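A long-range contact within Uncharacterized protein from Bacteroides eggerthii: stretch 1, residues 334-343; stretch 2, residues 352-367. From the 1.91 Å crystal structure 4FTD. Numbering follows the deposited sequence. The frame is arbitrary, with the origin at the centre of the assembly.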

# COMPACT_ATOMS: atom_id res chain seq x y z
N LYS A 334 -14.80 -0.80 10.04
CA LYS A 334 -15.01 0.62 10.31
C LYS A 334 -14.25 1.53 9.34
O LYS A 334 -14.38 2.73 9.43
N ILE A 335 -13.46 0.96 8.42
CA ILE A 335 -12.73 1.77 7.42
C ILE A 335 -13.74 2.28 6.38
O ILE A 335 -14.28 1.50 5.63
N ALA A 336 -14.00 3.59 6.40
CA ALA A 336 -15.03 4.25 5.59
C ALA A 336 -14.44 5.54 5.03
O ALA A 336 -13.39 5.49 4.41
N GLY A 337 -15.08 6.68 5.22
CA GLY A 337 -14.58 7.96 4.66
C GLY A 337 -14.48 8.03 3.12
O GLY A 337 -13.65 8.79 2.57
N GLU A 338 -15.34 7.25 2.45
CA GLU A 338 -15.41 7.12 1.00
C GLU A 338 -14.19 6.43 0.39
O GLU A 338 -13.87 6.67 -0.79
N ALA A 339 -13.52 5.58 1.19
CA ALA A 339 -12.44 4.71 0.74
C ALA A 339 -13.02 3.76 -0.31
O ALA A 339 -14.02 3.08 -0.10
N VAL A 340 -12.38 3.79 -1.46
CA VAL A 340 -12.69 2.93 -2.58
C VAL A 340 -11.37 2.28 -3.07
O VAL A 340 -10.30 2.51 -2.51
N ALA A 341 -11.50 1.39 -4.04
CA ALA A 341 -10.38 0.59 -4.55
C ALA A 341 -9.52 -0.10 -3.44
O ALA A 341 -8.31 0.03 -3.44
N PRO A 342 -10.15 -0.84 -2.50
CA PRO A 342 -9.43 -1.46 -1.36
C PRO A 342 -8.55 -2.64 -1.75
O PRO A 342 -9.07 -3.68 -2.19
N LYS A 343 -7.23 -2.47 -1.63
CA LYS A 343 -6.28 -3.53 -1.96
C LYS A 343 -5.42 -3.90 -0.76
O LYS A 343 -4.85 -3.03 -0.10
N TYR A 352 -0.97 -4.35 4.88
CA TYR A 352 -1.60 -3.05 4.78
C TYR A 352 -2.85 -3.07 3.90
O TYR A 352 -2.99 -3.94 3.03
N LEU A 353 -3.75 -2.12 4.15
CA LEU A 353 -4.88 -1.83 3.28
C LEU A 353 -4.57 -0.50 2.61
O LEU A 353 -4.34 0.50 3.28
N LEU A 354 -4.53 -0.53 1.27
CA LEU A 354 -4.32 0.64 0.41
C LEU A 354 -5.72 1.02 -0.11
O LEU A 354 -6.45 0.15 -0.63
N VAL A 355 -6.11 2.27 0.09
CA VAL A 355 -7.38 2.77 -0.43
C VAL A 355 -7.17 4.14 -1.01
O VAL A 355 -6.12 4.76 -0.77
N CYS A 356 -8.12 4.59 -1.83
CA CYS A 356 -8.17 6.02 -2.19
C CYS A 356 -9.51 6.56 -1.80
O CYS A 356 -10.54 5.95 -2.15
N THR A 357 -9.55 7.68 -1.09
CA THR A 357 -10.87 8.23 -0.72
C THR A 357 -11.37 9.04 -1.95
O THR A 357 -10.60 9.77 -2.55
N ALA A 358 -12.65 8.90 -2.31
CA ALA A 358 -13.18 9.38 -3.60
C ALA A 358 -13.61 10.85 -3.64
O ALA A 358 -13.19 11.63 -4.52
N GLY A 359 -14.46 11.25 -2.70
CA GLY A 359 -15.01 12.59 -2.77
C GLY A 359 -16.11 12.74 -3.81
O GLY A 359 -16.01 13.57 -4.70
N GLN A 360 -17.18 11.96 -3.65
CA GLN A 360 -18.31 11.93 -4.60
C GLN A 360 -19.38 12.85 -4.10
O GLN A 360 -19.91 12.62 -3.02
N GLY A 361 -19.66 13.91 -4.85
CA GLY A 361 -20.67 14.91 -4.52
C GLY A 361 -19.93 16.17 -4.14
O GLY A 361 -18.94 16.12 -3.39
N ALA A 362 -20.41 17.29 -4.66
CA ALA A 362 -19.84 18.60 -4.40
C ALA A 362 -19.69 18.90 -2.92
O ALA A 362 -18.79 19.64 -2.55
N ALA A 363 -20.55 18.32 -2.07
CA ALA A 363 -20.53 18.57 -0.61
C ALA A 363 -19.67 17.56 0.15
O ALA A 363 -19.50 17.66 1.35
N SER A 364 -19.08 16.59 -0.53
CA SER A 364 -18.29 15.58 0.17
C SER A 364 -17.15 16.16 1.01
O SER A 364 -16.44 17.05 0.57
N LYS A 365 -16.95 15.57 2.18
CA LYS A 365 -15.88 15.95 3.07
C LYS A 365 -14.82 14.86 3.07
O LYS A 365 -14.01 14.82 3.97
N ALA A 366 -14.77 13.98 2.05
CA ALA A 366 -13.74 12.95 1.98
C ALA A 366 -12.35 13.61 1.94
O ALA A 366 -12.19 14.70 1.40
N SER A 367 -11.35 12.94 2.50
CA SER A 367 -9.96 13.47 2.43
C SER A 367 -9.39 13.62 0.98
O SER A 367 -8.43 14.40 0.75

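A single carboxylate, that of E338, organises the loop end of this contact, gathering two backbone amides, a hydroxyl and a water where an antiparallel strand pair gives way to irregular chain. The residue sits in a type I' turn running from A336 to A339, with positive phi, and its side chain points toward the other stretch in an extended form (chi1 m, chi2 t). E338 OE1 accepts a hydrogen bond from Q360 N at 2.9 Å, nearly straight, and a weak one from G359 N, also at 2.9 Å but sharply bent. E338 OE2 accepts from S364 OG at 2.8 Å. S364 has chi1 t, and S364 OG also accepts from A366 N at 2.9 Å, so the serine relays the loop's own backbone to the carboxylate. Water 2 donates to both E338 OE2 (2.5 Å) and Q360 O (2.6 Å), bridging acceptors that could not bond to each other directly. The general principle is that an acidic side chain can fix a loop lacking regular structure by accepting from donors that no strand partner satisfies.

A366 points toward stretch 1 and sets its CB 3.7 Å from E338 CD and, likewise, 3.7 Å from G337 O. G337 O also meets T357 CG2 at 3.4 Å and accepts from water 1 at 2.6 Å; the water in turn accepts from S367 N at 2.9 Å, tying the turn to the end of stretch 2. T357, chi1 p, donates from OG1 to S367 OG at 2.7 Å.

Beyond the turn, backbone pairing sets the side chains. V340 and C356 exchange hydrogen bonds, as do K343 and L354, with a beta bulge shifting the register between these pairs. A339 and T357 share one face of the sheet. The small A339 CB lies 3.7 Å from V355 CG2, the valine being in the m rotamer. V340, also m, shares the other face with C356 and places CG2 4.1 Å from A358 CB.

Past the corner at A341, P342 rests its CB 4.2 Å from V355 CG1 and 4.0 Å from L353 CD1. Although the CA-to-CB bond of L353 points sideways, its rotamer (chi1 t, chi2 p) brings the end of the side chain nearer: besides the proline contact, CD2 approaches I335 CD1 to 3.7 Å, the isoleucine pointing toward stretch 2 with chi1 m and chi2 t. K343 behaves differently, its extended chain leading away to a partner for NZ elsewhere in the structure.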

# COMPACT_ATOMS: atom_id res chain seq x y z
CB LYS A 334 -14.59 0.97 11.75
CG LYS A 334 -15.46 0.32 12.79
CD LYS A 334 -14.85 0.47 14.19
CE LYS A 334 -15.78 0.00 15.29
NZ LYS A 334 -15.05 -0.02 16.59
CB ILE A 335 -11.58 0.97 6.79
CG1 ILE A 335 -10.56 0.60 7.89
CG2 ILE A 335 -10.89 1.78 5.68
CD1 ILE A 335 -9.54 -0.44 7.51
CB ALA A 336 -16.28 4.53 6.44
CB GLU A 338 -15.67 8.47 0.29
CG GLU A 338 -16.84 9.28 0.87
CD GLU A 338 -17.22 10.47 -0.01
OE1 GLU A 338 -16.81 10.54 -1.20
OE2 GLU A 338 -17.94 11.35 0.50
CB ALA A 339 -11.84 3.92 1.89
CB VAL A 340 -13.44 3.70 -3.73
CG1 VAL A 340 -14.79 4.25 -3.21
CG2 VAL A 340 -12.61 4.81 -4.36
CB ALA A 341 -9.52 1.45 -5.48
CB PRO A 342 -10.59 -1.93 -0.44
CG PRO A 342 -11.71 -2.16 -1.38
CD PRO A 342 -11.57 -1.19 -2.50
CB LYS A 343 -5.38 -3.11 -3.15
CG LYS A 343 -6.16 -2.82 -4.42
CD LYS A 343 -5.32 -2.73 -5.70
CE LYS A 343 -6.22 -2.49 -6.91
NZ LYS A 343 -5.46 -2.33 -8.21
CB TYR A 352 -0.61 -2.05 4.17
CG TYR A 352 0.74 -2.03 4.84
CD1 TYR A 352 0.85 -1.75 6.19
CD2 TYR A 352 1.91 -2.31 4.13
CE1 TYR A 352 2.08 -1.77 6.84
CE2 TYR A 352 3.15 -2.32 4.77
CZ TYR A 352 3.23 -2.05 6.13
OH TYR A 352 4.44 -2.05 6.80
CB LEU A 353 -6.20 -1.72 4.05
CG LEU A 353 -7.45 -1.47 3.19
CD1 LEU A 353 -7.67 -2.64 2.24
CD2 LEU A 353 -8.69 -1.21 4.03
CB LEU A 354 -3.39 0.29 -0.75
CG LEU A 354 -3.21 1.33 -1.86
CD1 LEU A 354 -2.66 2.65 -1.35
CD2 LEU A 354 -2.33 0.72 -2.97
CB VAL A 355 -8.49 2.83 0.64
CG1 VAL A 355 -8.79 1.45 1.21
CG2 VAL A 355 -8.16 3.83 1.73
CB CYS A 356 -7.91 6.25 -3.69
SG CYS A 356 -7.71 7.99 -4.13
CB THR A 357 -10.84 9.03 0.59
OG1 THR A 357 -9.91 10.07 0.39
CG2 THR A 357 -10.43 8.12 1.84
CB ALA A 358 -14.34 8.49 -4.04
CB GLN A 360 -18.87 10.49 -4.71
CG GLN A 360 -20.08 10.29 -5.62
CD GLN A 360 -19.77 10.52 -7.09
OE1 GLN A 360 -18.64 10.57 -7.48
NE2 GLN A 360 -20.80 10.67 -7.90
CB ALA A 362 -20.66 19.67 -5.09
CB ALA A 363 -21.96 18.55 -0.07
CB SER A 364 -17.66 14.61 -0.79
OG SER A 364 -16.77 13.81 -0.01
CB LYS A 365 -16.46 16.24 4.48
CG LYS A 365 -17.46 17.41 4.53
CD LYS A 365 -18.29 17.42 5.81
CE LYS A 365 -19.15 18.67 5.96
NZ LYS A 365 -18.35 19.92 5.83
CB ALA A 366 -13.94 12.05 0.75
CB SER A 367 -9.03 12.56 3.27
OG SER A 367 -8.99 11.24 2.70
O HOH W 1 -12.20 10.52 3.86
O HOH W 2 -20.15 11.99 -0.48